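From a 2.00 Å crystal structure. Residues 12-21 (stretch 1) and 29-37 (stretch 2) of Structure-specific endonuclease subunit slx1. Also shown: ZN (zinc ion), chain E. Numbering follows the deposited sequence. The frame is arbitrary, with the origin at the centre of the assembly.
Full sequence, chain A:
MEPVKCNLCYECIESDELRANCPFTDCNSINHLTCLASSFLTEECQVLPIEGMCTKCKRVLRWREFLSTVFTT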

# COMPACT_ATOMS: atom_id res chain seq x y z
N CYS A 12 4.03 16.16 9.57
CA CYS A 12 2.83 16.13 10.38
C CYS A 12 1.75 15.27 9.74
O CYS A 12 1.68 15.17 8.51
CB CYS A 12 2.31 17.54 10.66
SG CYS A 12 3.18 18.50 11.92
N ILE A 13 0.96 14.62 10.57
CA ILE A 13 -0.18 13.83 10.12
C ILE A 13 -1.43 14.64 10.40
O ILE A 13 -1.75 14.91 11.55
CB ILE A 13 -0.25 12.44 10.81
CG1 ILE A 13 1.06 11.66 10.60
CG2 ILE A 13 -1.44 11.64 10.30
CD1 ILE A 13 1.15 10.35 11.38
N GLU A 14 -2.13 15.02 9.34
CA GLU A 14 -3.32 15.85 9.44
C GLU A 14 -4.44 15.12 10.19
O GLU A 14 -4.38 13.90 10.37
CB GLU A 14 -3.80 16.29 8.04
CG GLU A 14 -2.76 17.04 7.20
CD GLU A 14 -2.20 18.29 7.88
OE1 GLU A 14 -2.89 18.89 8.74
OE2 GLU A 14 -1.05 18.67 7.56
N SER A 15 -5.44 15.88 10.64
CA SER A 15 -6.57 15.30 11.38
C SER A 15 -7.49 14.43 10.52
O SER A 15 -8.14 13.52 11.03
CB SER A 15 -7.40 16.41 12.04
OG SER A 15 -6.65 17.03 13.07
N ASP A 16 -7.53 14.72 9.22
CA ASP A 16 -8.37 13.99 8.27
C ASP A 16 -7.66 12.77 7.68
O ASP A 16 -8.23 12.03 6.87
CB ASP A 16 -8.84 14.92 7.14
CG ASP A 16 -9.82 15.99 7.63
OD1 ASP A 16 -10.52 15.75 8.64
OD2 ASP A 16 -9.89 17.06 6.99
N GLU A 17 -6.41 12.58 8.08
CA GLU A 17 -5.54 11.59 7.45
C GLU A 17 -5.57 10.27 8.22
O GLU A 17 -5.57 10.26 9.45
CB GLU A 17 -4.12 12.13 7.38
CG GLU A 17 -3.34 11.65 6.18
CD GLU A 17 -2.02 12.37 6.00
OE1 GLU A 17 -1.28 12.03 5.05
OE2 GLU A 17 -1.70 13.28 6.80
N LEU A 18 -5.61 9.17 7.48
CA LEU A 18 -5.46 7.84 8.05
C LEU A 18 -4.02 7.66 8.52
O LEU A 18 -3.10 8.23 7.94
CB LEU A 18 -5.83 6.77 7.04
CG LEU A 18 -7.24 6.78 6.45
CD1 LEU A 18 -7.37 5.71 5.36
CD2 LEU A 18 -8.34 6.61 7.53
N ARG A 19 -3.83 6.85 9.56
CA ARG A 19 -2.48 6.62 10.09
C ARG A 19 -2.33 5.28 10.81
O ARG A 19 -3.23 4.84 11.52
CB ARG A 19 -2.08 7.76 11.03
CG ARG A 19 -2.61 7.61 12.45
CD ARG A 19 -3.01 8.96 13.03
NE ARG A 19 -3.92 9.69 12.15
CZ ARG A 19 -4.31 10.95 12.34
NH1 ARG A 19 -3.88 11.61 13.41
NH2 ARG A 19 -5.14 11.53 11.48
N ALA A 20 -1.18 4.65 10.62
CA ALA A 20 -0.87 3.40 11.30
C ALA A 20 -0.51 3.69 12.74
O ALA A 20 0.08 4.73 13.04
CB ALA A 20 0.30 2.71 10.61
N ASN A 21 -0.91 2.77 13.62
CA ASN A 21 -0.42 2.74 15.00
C ASN A 21 -0.21 1.31 15.48
O ASN A 21 -1.04 0.42 15.24
CB ASN A 21 -1.33 3.50 15.96
CG ASN A 21 -2.57 2.73 16.32
OD1 ASN A 21 -3.49 2.58 15.50
ND2 ASN A 21 -2.61 2.20 17.54
N SER A 29 3.44 3.40 18.58
CA SER A 29 4.19 4.00 17.47
C SER A 29 3.24 4.44 16.35
O SER A 29 2.49 3.61 15.81
CB SER A 29 5.17 2.97 16.90
OG SER A 29 5.86 3.51 15.79
N ILE A 30 3.26 5.73 16.02
CA ILE A 30 2.35 6.30 15.03
C ILE A 30 3.11 6.71 13.76
O ILE A 30 4.21 7.27 13.83
CB ILE A 30 1.49 7.46 15.63
CG1 ILE A 30 0.56 6.90 16.73
CG2 ILE A 30 0.62 8.11 14.55
CD1 ILE A 30 -0.11 7.96 17.61
N ASN A 31 2.52 6.44 12.60
CA ASN A 31 3.15 6.79 11.33
C ASN A 31 2.19 6.71 10.14
O ASN A 31 1.14 6.08 10.22
CB ASN A 31 4.37 5.91 11.08
CG ASN A 31 4.17 4.48 11.56
OD1 ASN A 31 3.21 3.82 11.17
ND2 ASN A 31 5.07 4.01 12.41
N HIS A 32 2.57 7.37 9.04
CA HIS A 32 1.76 7.36 7.82
C HIS A 32 1.67 5.91 7.35
O HIS A 32 2.64 5.17 7.46
CB HIS A 32 2.44 8.14 6.68
CG HIS A 32 2.41 9.62 6.85
ND1 HIS A 32 3.54 10.36 7.15
CD2 HIS A 32 1.40 10.51 6.72
CE1 HIS A 32 3.21 11.64 7.21
NE2 HIS A 32 1.92 11.76 6.96
N LEU A 33 0.51 5.52 6.83
CA LEU A 33 0.35 4.19 6.22
C LEU A 33 1.40 3.91 5.18
O LEU A 33 2.04 2.87 5.21
CB LEU A 33 -1.04 4.03 5.59
CG LEU A 33 -2.24 4.06 6.53
CD1 LEU A 33 -3.53 4.16 5.73
CD2 LEU A 33 -2.25 2.76 7.38
N THR A 34 1.59 4.86 4.25
CA THR A 34 2.55 4.64 3.17
C THR A 34 3.97 4.55 3.70
O THR A 34 4.73 3.69 3.26
CB THR A 34 2.44 5.71 2.05
OG1 THR A 34 2.51 7.01 2.63
CG2 THR A 34 1.12 5.57 1.35
N CYS A 35 4.32 5.40 4.67
CA CYS A 35 5.65 5.30 5.28
C CYS A 35 5.93 3.94 5.92
O CYS A 35 6.96 3.31 5.66
CB CYS A 35 5.87 6.41 6.34
SG CYS A 35 5.92 8.05 5.60
N LEU A 36 5.02 3.48 6.79
CA LEU A 36 5.16 2.16 7.42
C LEU A 36 5.20 1.05 6.37
O LEU A 36 6.04 0.17 6.44
CB LEU A 36 4.00 1.91 8.41
CG LEU A 36 4.17 0.71 9.36
CD1 LEU A 36 5.41 0.86 10.24
CD2 LEU A 36 2.94 0.50 10.24
N ALA A 37 4.28 1.08 5.41
CA ALA A 37 4.25 0.03 4.40
C ALA A 37 5.58 -0.04 3.66
O ALA A 37 6.18 -1.11 3.51
CB ALA A 37 3.08 0.26 3.43
ZN ZN E . 5.42 9.56 7.24

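The two stretches meet as a short antiparallel β-ladder, extended on one side by apolar packing against a helix and on the other by the packing of Ile 13 and Glu 17 around a zinc-binding histidine. The ladder is centred on Ala 20 and Asn 31, whose backbones exchange two hydrogen bonds, Ala 20 N to Asn 31 O at 2.8 Å and Asn 31 N to Ala 20 O at 3.0 Å. The next pair, Asn 21 and Ile 30, is non-hydrogen-bonded, and its CA atoms lie only 4.5 Å apart. Here the strands are joined by CA-H...O contacts, from Asn 21 CA to Ser 29 O (3.1 Å) and from Ile 30 CA to Ala 20 O (3.4 Å).

Ala 20 is buried and its small side chain lets the helix come close: its CB lies 3.5 Å from Leu 36 CD2 and 4.1 Å from Leu 33 CD2. On the same face of the sheet, Asn 31 OD1 approaches Ala 20 CB to 3.2 Å, while Asn 31 ND2 is hydrogen-bonded elsewhere in the structure. Leu 33 CD1 also reaches Leu 18 CB at 3.7 Å.

His 32, at the N-cap position of the helix, binds zinc through ND1 (2.0 Å), with Cys 35 SG at 2.3 Å and two further ligands from elsewhere in the structure. Ile 13 covers one face of the imidazole in a CH-π contact, its CG1 4.0 Å from the ring centroid, and its CD1 continues to Ile 30 CG2 at 3.9 Å. Glu 17 OE1 lies at the ring edge, 3.5 Å from His 32 CD2, while its other carboxylate oxygen, OE2, accepts a hydrogen bond from Glu 14 N (3.1 Å), bracing the type I turn that separates Ile 13 from Leu 18. The contact buries 561 Å² over both sides.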